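Local coordinates for galactose-binding lectin (Arachis hypogaea, PDB 6VAW), which binds galactose and galactose-bearing glycans as a homotetrameric legume lectin whose subunits each carry a calcium and a manganese ion, at residues V118-D123 with K172-A177. Sequence-based numbering, arbitrary orientation.
With MN (manganese (II) ion), chain F; CA (calcium ion), chain G.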
# COMPACT_ATOMS: atom_id res chain seq x y z
N VAL A 118 2.04 26.34 7.50
CA VAL A 118 1.25 26.35 6.27
C VAL A 118 0.08 25.46 6.61
O VAL A 118 0.28 24.39 7.17
CB VAL A 118 2.02 25.92 4.98
CG1 VAL A 118 1.06 25.73 3.79
CG2 VAL A 118 3.10 26.95 4.63
N GLY A 119 -1.14 25.92 6.34
CA GLY A 119 -2.27 25.08 6.69
C GLY A 119 -3.55 25.29 5.92
O GLY A 119 -3.67 26.22 5.14
N VAL A 120 -4.50 24.40 6.17
CA VAL A 120 -5.84 24.44 5.59
C VAL A 120 -6.79 24.47 6.79
O VAL A 120 -6.86 23.48 7.51
CB VAL A 120 -6.13 23.23 4.64
CG1 VAL A 120 -7.53 23.31 4.05
CG2 VAL A 120 -5.07 23.10 3.53
N GLU A 121 -7.49 25.59 7.00
CA GLU A 121 -8.40 25.77 8.14
C GLU A 121 -9.85 25.54 7.76
O GLU A 121 -10.29 25.88 6.65
CB GLU A 121 -8.26 27.16 8.78
CG GLU A 121 -8.51 28.28 7.77
CD GLU A 121 -8.64 29.62 8.45
OE1 GLU A 121 -7.63 30.06 9.04
OE2 GLU A 121 -9.71 30.26 8.36
N PHE A 122 -10.60 24.98 8.72
CA PHE A 122 -12.04 24.73 8.65
C PHE A 122 -12.58 25.56 9.79
O PHE A 122 -12.68 25.10 10.92
CB PHE A 122 -12.31 23.22 8.78
CG PHE A 122 -11.58 22.45 7.70
CD1 PHE A 122 -12.17 22.22 6.47
CD2 PHE A 122 -10.28 22.01 7.91
CE1 PHE A 122 -11.48 21.54 5.46
CE2 PHE A 122 -9.58 21.33 6.90
CZ PHE A 122 -10.18 21.11 5.68
N ASP A 123 -12.77 26.84 9.51
CA ASP A 123 -13.06 27.91 10.45
C ASP A 123 -14.56 28.13 10.65
O ASP A 123 -15.29 28.41 9.70
CB ASP A 123 -12.39 29.17 9.92
CG ASP A 123 -12.22 30.23 10.97
OD1 ASP A 123 -12.79 30.08 12.08
OD2 ASP A 123 -11.49 31.19 10.71
N LYS A 172 3.79 24.21 -7.45
CA LYS A 172 3.71 24.69 -6.05
C LYS A 172 2.21 24.90 -5.65
O LYS A 172 1.90 25.71 -4.79
CB LYS A 172 4.54 25.98 -5.84
CG LYS A 172 6.03 25.77 -6.15
CD LYS A 172 6.83 27.07 -6.16
CE LYS A 172 8.31 26.82 -6.42
NZ LYS A 172 8.58 26.39 -7.82
N THR A 173 1.30 24.15 -6.28
CA THR A 173 -0.13 24.30 -6.02
C THR A 173 -0.60 23.35 -4.94
O THR A 173 -0.35 22.16 -5.02
CB THR A 173 -0.96 24.07 -7.32
OG1 THR A 173 -0.53 25.01 -8.31
CG2 THR A 173 -2.47 24.23 -7.09
N LEU A 174 -1.28 23.92 -3.93
CA LEU A 174 -1.96 23.17 -2.87
C LEU A 174 -3.46 23.18 -3.22
O LEU A 174 -4.08 24.25 -3.24
CB LEU A 174 -1.68 23.84 -1.52
CG LEU A 174 -2.29 23.18 -0.31
CD1 LEU A 174 -1.56 21.94 0.05
CD2 LEU A 174 -2.21 24.11 0.94
N SER A 175 -4.01 22.04 -3.60
CA SER A 175 -5.42 21.90 -3.98
C SER A 175 -6.15 21.12 -2.90
O SER A 175 -5.64 20.11 -2.43
CB SER A 175 -5.56 21.25 -5.34
OG SER A 175 -6.91 21.39 -5.75
N VAL A 176 -7.34 21.58 -2.53
CA VAL A 176 -8.17 21.02 -1.44
C VAL A 176 -9.59 20.75 -1.95
O VAL A 176 -10.21 21.64 -2.53
CB VAL A 176 -8.20 21.99 -0.22
CG1 VAL A 176 -9.01 21.41 0.94
CG2 VAL A 176 -6.81 22.39 0.23
N ALA A 177 -10.10 19.55 -1.68
CA ALA A 177 -11.48 19.17 -2.00
C ALA A 177 -12.12 18.68 -0.70
O ALA A 177 -11.60 17.76 -0.08
CB ALA A 177 -11.55 18.11 -3.10
MN MN F . -10.62 32.05 9.03
CA CA G . -12.13 32.30 12.93
O HOH W 1 -8.55 32.20 10.39
O HOH W 2 -9.69 33.14 7.27
O HOH W 3 -12.17 30.73 14.62
O HOH W 4 -9.73 32.37 12.98
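Val-120 on strand 117-123 and Val-176 on strand 173-179, which belong to different β-sheets, have the closest CA atoms of the two segments, 8.2 Å apart, and no hydrogen bond joins the segments. With Val-120 CG1 anti to its backbone N (chi1 -180°) and CG2 anti to the carbonyl carbon, the two methyls are spread along the partner strand. Val-120 CG1 meets Val-176 alone, 3.9 Å from Val-176 CG1, whereas Val-120 CG2 reaches both Val-176 CG2 at 3.8 Å and Leu-174 CD2 at 4.0 Å. The valines approach from facing sheets, laterally offset, methyl against methyl; Leu-174 comes in at a slant, with CD2 alone doing the touching. Val-163 and Val-165 of strand 159-168 pack beside Val-176 and Leu-174, and Val-138 beside Val-120, continuing the apolar layer between the sheets. On the other face of strand 117-123, Glu-121 OE2 binds manganese at 2.1 Å, and Asp-123 OD2 bridges that ion and calcium, whose ligands Tyr-125 and Asn-127 also line the sugar pocket. The contact itself is wholly apolar and buried in the legume-lectin β-sandwich: dispersion and exclusion of water hold it, and no polar bond between the segments fixes their register.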